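Local coordinates for 4-oxalocrotonate decarboxylase NahK (Pseudomonas putida, PDB 5D2K), which catalyses the metal-assisted decarboxylation of (3E)-2-oxohex-3-enedioate (4-oxalocrotonate) to 2-oxopent-4-enoate and CO2 in naphthalene degradation, at residues A[115-120]-A[237-242]; A[143-148]-A[173-178]. The protein carries 1 engineered substitution. All blocks are in the same frame, centred on the assembly; numbering follows the deposited sequence. Where two conformers were deposited one is given.

Contact 1: residues A[115-120]-A[237-242]; sequences AEISVV and IMTGGI. With MG (magnesium ion), chain C; OOG (2-oxoadipic acid), chain D.
V119 and I237 form an antiparallel hydrogen-bonded pair, I237 N reaching V119 O at 2.8 Å and V119 N answering to I237 O. S118 and M238 follow as a non-hydrogen-bonded pair, their CA atoms 4.3 Å apart. Further along, the segments, 147° apart overall, are joined again by I242 N to A115 O at 2.9 Å. In between, I117 O is gripped by both T239 N and T239 OG1, the hydroxyl 2.7 Å away and in the carbonyl plane, the amide tilted 31° from it. A chi1 of 61° places T239 OG1 between its own backbone N and carbonyl carbon, where it reaches I117 O. A water donates to this OG1 and to G240 O while accepting from I117 N, bridging T239 and G240 to the strand at I117.

E116 reaches over the glycines. OE2 binds magnesium at 2.0 Å; OE1 accepts from a metal-bound water and, weakly, from G240 N at 2.9 Å, so both carboxylate oxygens are engaged. G241 N donates to O4 of 2-oxoadipate at 2.7 Å, and O4 and O5 chelate the same metal. A CB on G240 would jam against T239 O; one on G241 would crowd O4. M238 lies beside this site, CE against the E116 carboxylate and CG 3.3 Å from S118 OG, whose hydrogen bond goes to T145.

The contact thus builds part of the metal and 2-oxoadipate site of the fumarylacetoacetate hydrolase C-terminal region, E114 and E147 completing the protein ligands. Strand 139-149 flanks strand 112-121 and touches M238, while strand 65-71 borders strand 236-238 through M238 and L68. I117, V119, I237 and T239 pack against helix 213-225.

Contact 2: residues A[143-148]-A[173-178]; sequences IPTVEV and FITGGR. With MG (magnesium ion), chain C.
T145 with T175 and E147 with F173 are antiparallel non-hydrogen-bonded pairs around the hydrogen-bonded pair V146–I174, with V146 N to I174 O at 2.9 Å, I174 N to V146 O at 2.8 Å and strand axes at 160°. Past the strand end, G176 N bonds to P144 O at 3.1 Å, and the proline ring lies against G176 O and R178 O.

V146 and I174 lie side by side, CG1 of V146 4.2 Å from I174 CD1, and V148 CG2 meets the same methyl. On the T145 face, T145 CG2 sits 4.1 Å from F173 CB; T145 OG1 gives its proton to I143 O from above the carbonyl plane and also pairs with S118 OG. An alanine in place of T145 would probably leave S118 OG without this mate and open a gap beside F173.

E147 extends from the same face, CG anti to its backbone N (chi1 -159°), and OE1 binds magnesium at 2.0 Å. The strand pair, part of the mixed sheet of the FAA hydrolase fold, thus puts E147 at the metal site. OE2 makes a salt bridge to K69, so each carboxylate oxygen has a cation, which probably fixes its rotation.

Contacts 1 and 2 are successive parts of one sheet, joined where strand 112-121 lies against strand 139-149; their centres are about 8 Å apart. The backbone link is S118 O to I143 N at 2.8 Å, and beside it the hydroxyls S118 OG and T145 OG1 also stand 2.8 Å apart. M238 of contact 1 leans across into contact 2, its CE 3.4 Å from E147 CB and 3.6 Å from T145 CG2. Magnesium unites them: contact 1 supplies E116 and contact 2 E147, and the metal-bound water, itself a ligand of the ion, hydrogen-bonds to E116 OE1. With E114 they hold the ion that 2-oxoadipate chelates, while K69, paired with E147, also hydrogen-bonds the ligand.

Contact 1: residues A[115-120]-A[237-242]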
loop_
_atom_site.group_PDB
_atom_site.type_symbol
_atom_site.label_atom_id
_atom_site.label_comp_id
_atom_site.label_asym_id
_atom_site.label_seq_id
_atom_site.Cartn_x
_atom_site.Cartn_y
_atom_site.Cartn_z
ATOM N N ALA A 115 -0.155 3.142 9.740
ATOM C CA ALA A 115 1.276 3.223 10.031
ATOM C C ALA A 115 2.022 1.999 9.510
ATOM O O ALA A 115 1.620 0.865 9.765
ATOM C CB ALA A 115 1.503 3.377 11.526
ATOM N N GLU A 116 3.102 2.231 8.763
ATOM C CA GLU A 116 3.853 1.130 8.142
ATOM C C GLU A 116 5.353 1.323 8.259
ATOM O O GLU A 116 5.832 2.404 8.607
ATOM C CB GLU A 116 3.479 0.978 6.652
ATOM C CG GLU A 116 1.972 1.053 6.406
ATOM C CD GLU A 116 1.490 0.460 5.099
ATOM O OE1 GLU A 116 2.249 -0.236 4.396
ATOM O OE2 GLU A 116 0.303 0.671 4.795
ATOM N N ILE A 117 6.100 0.263 7.972
ATOM C CA ILE A 117 7.532 0.417 7.801
ATOM C C ILE A 117 7.877 -0.003 6.369
ATOM O O ILE A 117 7.397 -1.027 5.850
ATOM C CB ILE A 117 8.344 -0.375 8.878
ATOM C CG1 ILE A 117 9.836 -0.018 8.814
ATOM C CG2 ILE A 117 8.129 -1.861 8.758
ATOM C CD1 ILE A 117 10.158 1.450 9.181
ATOM N N SER A 118 8.644 0.849 5.703
ATOM C CA SER A 118 9.051 0.571 4.333
ATOM C C SER A 118 10.516 0.215 4.259
ATOM O O SER A 118 11.290 0.529 5.169
ATOM C CB SER A 118 8.792 1.775 3.427
ATOM O OG SER A 118 7.436 2.148 3.474
ATOM N N VAL A 119 10.888 -0.427 3.158
ATOM C CA VAL A 119 12.290 -0.720 2.873
ATOM C C VAL A 119 12.636 -0.235 1.479
ATOM O O VAL A 119 11.758 -0.089 0.626
ATOM C CB VAL A 119 12.623 -2.240 2.978
ATOM C CG1 VAL A 119 12.365 -2.750 4.388
ATOM C CG2 VAL A 119 11.832 -3.053 1.943
ATOM N N VAL A 120 13.917 0.049 1.262
ATOM C CA VAL A 120 14.441 0.253 -0.086
ATOM C C VAL A 120 15.439 -0.856 -0.341
ATOM O O VAL A 120 16.296 -1.112 0.490
ATOM C CB VAL A 120 15.099 1.648 -0.246
ATOM C CG1 VAL A 120 15.883 1.741 -1.547
ATOM C CG2 VAL A 120 14.027 2.727 -0.224
ATOM N N ILE A 237 9.438 -0.268 -0.951
ATOM C CA ILE A 237 8.330 -1.178 -0.635
ATOM C C ILE A 237 7.679 -0.844 0.699
ATOM O O ILE A 237 8.337 -0.884 1.739
ATOM C CB ILE A 237 8.798 -2.656 -0.566
ATOM C CG1 ILE A 237 9.580 -3.050 -1.817
ATOM C CG2 ILE A 237 7.607 -3.596 -0.327
ATOM C CD1 ILE A 237 10.236 -4.418 -1.676
ATOM N N MET A 238 6.382 -0.557 0.678
ATOM C CA MET A 238 5.618 -0.369 1.914
ATOM C C MET A 238 5.075 -1.723 2.334
ATOM O O MET A 238 4.308 -2.329 1.588
ATOM C CB MET A 238 4.477 0.630 1.706
ATOM C CG MET A 238 4.951 2.009 1.316
ATOM S SD MET A 238 3.586 3.196 1.218
ATOM C CE MET A 238 2.793 2.964 2.761
ATOM N N THR A 239 5.455 -2.212 3.515
ATOM C CA THR A 239 5.250 -3.632 3.788
ATOM C C THR A 239 3.906 -3.985 4.405
ATOM O O THR A 239 3.567 -5.167 4.485
ATOM C CB THR A 239 6.385 -4.205 4.692
ATOM O OG1 THR A 239 6.418 -3.528 5.955
ATOM C CG2 THR A 239 7.758 -4.076 3.999
ATOM N N GLY A 240 3.114 -2.981 4.802
ATOM C CA GLY A 240 1.766 -3.241 5.303
ATOM C C GLY A 240 1.366 -2.487 6.565
ATOM O O GLY A 240 2.192 -2.134 7.399
ATOM N N GLY A 241 0.071 -2.233 6.694
ATOM C CA GLY A 241 -0.437 -1.519 7.854
ATOM C C GLY A 241 -0.219 -2.343 9.100
ATOM O O GLY A 241 -0.641 -3.506 9.181
ATOM N N ILE A 242 0.454 -1.745 10.072
ATOM C CA ILE A 242 0.759 -2.444 11.309
ATOM C C ILE A 242 -0.499 -2.473 12.180
ATOM O O ILE A 242 -0.757 -3.448 12.891
ATOM C CB ILE A 242 1.962 -1.794 12.014
ATOM C CG1 ILE A 242 3.240 -2.122 11.225
ATOM C CG2 ILE A 242 2.108 -2.308 13.443
ATOM C CD1 ILE A 242 4.457 -1.268 11.547
HETATM MG MG MG C . -1.083 0.034 3.483
HETATM C C2 OOG D . -6.613 -2.066 1.095
HETATM C C3 OOG D . -5.227 -1.516 1.385
HETATM C C4 OOG D . -4.479 -2.422 2.342
HETATM C C6 OOG D . -2.548 -2.295 4.089
HETATM O O4 OOG D . -1.489 -1.755 4.488
HETATM O O3 OOG D . -3.071 -3.237 4.736
HETATM C C5 OOG D . -3.197 -1.783 2.828
HETATM C C1 OOG D . -7.635 -1.403 1.997
HETATM O O1 OOG D . -8.561 -0.690 1.511
HETATM O O2 OOG D . -7.559 -1.574 3.242
HETATM O O5 OOG D . -2.657 -0.868 2.245
HETATM O O HOH W 1 0.452 -0.980 2.493
HETATM O O HOH W 2 4.829 -2.251 7.779
#

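Contact 2: residues A[143-148]-A[173-178]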
loop_
_atom_site.group_PDB
_atom_site.type_symbol
_atom_site.label_atom_id
_atom_site.label_comp_id
_atom_site.label_asym_id
_atom_site.label_seq_id
_atom_site.Cartn_x
_atom_site.Cartn_y
_atom_site.Cartn_z
ATOM N N ILE A 143 12.436 2.882 6.088
ATOM C CA ILE A 143 11.802 4.201 6.071
ATOM C C ILE A 143 10.448 4.193 6.774
ATOM O O ILE A 143 9.512 3.562 6.285
ATOM C CB ILE A 143 11.585 4.697 4.626
ATOM C CG1 ILE A 143 12.922 4.843 3.893
ATOM C CG2 ILE A 143 10.818 6.013 4.611
ATOM C CD1 ILE A 143 12.756 5.201 2.432
ATOM N N PRO A 144 10.337 4.898 7.918
ATOM C CA PRO A 144 9.010 5.065 8.535
ATOM C C PRO A 144 8.050 5.710 7.543
ATOM O O PRO A 144 8.408 6.718 6.936
ATOM C CB PRO A 144 9.290 5.983 9.724
ATOM C CG PRO A 144 10.705 5.626 10.123
ATOM C CD PRO A 144 11.407 5.451 8.769
ATOM N N THR A 145 6.878 5.109 7.344
ATOM C CA THR A 145 5.957 5.561 6.304
ATOM C C THR A 145 4.510 5.445 6.764
ATOM O O THR A 145 4.092 4.389 7.242
ATOM C CB THR A 145 6.108 4.731 5.002
ATOM O OG1 THR A 145 7.476 4.706 4.588
ATOM C CG2 THR A 145 5.260 5.312 3.867
ATOM N N VAL A 146 3.746 6.523 6.599
ATOM C CA VAL A 146 2.312 6.502 6.848
ATOM C C VAL A 146 1.581 6.457 5.512
ATOM O O VAL A 146 1.811 7.321 4.658
ATOM C CB VAL A 146 1.861 7.747 7.649
ATOM C CG1 VAL A 146 0.334 7.771 7.826
ATOM C CG2 VAL A 146 2.535 7.756 9.012
ATOM N N GLU A 147 0.746 5.443 5.293
ATOM C CA GLU A 147 -0.046 5.414 4.070
ATOM C C GLU A 147 -1.359 6.134 4.270
ATOM O O GLU A 147 -1.952 6.056 5.332
ATOM C CB GLU A 147 -0.347 3.987 3.598
ATOM C CG GLU A 147 -0.714 3.987 2.102
ATOM C CD GLU A 147 -0.970 2.615 1.488
ATOM O OE1 GLU A 147 -0.994 1.597 2.212
ATOM O OE2 GLU A 147 -1.169 2.572 0.254
ATOM N N VAL A 148 -1.805 6.835 3.234
ATOM C CA VAL A 148 -3.190 7.285 3.157
ATOM C C VAL A 148 -3.883 6.372 2.169
ATOM O O VAL A 148 -3.530 6.373 0.984
ATOM C CB VAL A 148 -3.321 8.749 2.710
ATOM C CG1 VAL A 148 -4.798 9.180 2.770
ATOM C CG2 VAL A 148 -2.461 9.656 3.583
ATOM N N PHE A 173 1.256 8.557 0.273
ATOM C CA PHE A 173 2.102 8.019 1.334
ATOM C C PHE A 173 3.044 9.108 1.819
ATOM O O PHE A 173 3.473 9.969 1.051
ATOM C CB PHE A 173 2.868 6.766 0.868
ATOM C CG PHE A 173 3.918 7.024 -0.182
ATOM C CD1 PHE A 173 3.595 7.020 -1.539
ATOM C CD2 PHE A 173 5.240 7.249 0.183
ATOM C CE1 PHE A 173 4.574 7.253 -2.502
ATOM C CE2 PHE A 173 6.219 7.480 -0.771
ATOM C CZ PHE A 173 5.895 7.484 -2.115
ATOM N N ILE A 174 3.338 9.062 3.116
ATOM C CA ILE A 174 4.149 10.079 3.790
ATOM C C ILE A 174 5.370 9.427 4.436
ATOM O O ILE A 174 5.222 8.614 5.345
ATOM C CB ILE A 174 3.342 10.813 4.896
ATOM C CG1 ILE A 174 1.948 11.217 4.401
ATOM C CG2 ILE A 174 4.124 12.019 5.426
ATOM C CD1 ILE A 174 0.860 11.217 5.488
ATOM N N THR A 175 6.572 9.772 3.983
ATOM C CA THR A 175 7.783 9.228 4.599
ATOM C C THR A 175 8.318 10.216 5.624
ATOM O O THR A 175 8.110 11.433 5.503
ATOM C CB THR A 175 8.891 8.920 3.571
ATOM O OG1 THR A 175 9.277 10.124 2.896
ATOM C CG2 THR A 175 8.424 7.877 2.554
ATOM N N GLY A 176 8.994 9.713 6.647
ATOM C CA GLY A 176 9.553 10.608 7.637
ATOM C C GLY A 176 10.395 9.888 8.665
ATOM O O GLY A 176 10.816 8.754 8.444
ATOM N N GLY A 177 10.642 10.563 9.783
ATOM C CA GLY A 177 11.477 10.030 10.844
ATOM C C GLY A 177 12.892 9.738 10.377
ATOM O O GLY A 177 13.404 10.367 9.453
ATOM N N ARG A 178 13.528 8.763 11.017
ATOM C CA ARG A 178 14.911 8.406 10.706
ATOM C C ARG A 178 15.015 7.170 9.807
ATOM O O ARG A 178 14.429 6.131 10.120
ATOM C CB ARG A 178 15.678 8.194 12.017
ATOM C CG ARG A 178 15.573 9.399 12.952
ATOM C CD ARG A 178 16.051 9.102 14.372
ATOM N NE ARG A 178 17.500 8.944 14.449
ATOM C CZ ARG A 178 18.334 9.879 14.890
ATOM N NH1 ARG A 178 17.862 11.053 15.300
ATOM N NH2 ARG A 178 19.638 9.639 14.925
HETATM MG MG MG C . -1.083 0.034 3.483
HETATM O O HOH W 1 0.452 -0.980 2.493
#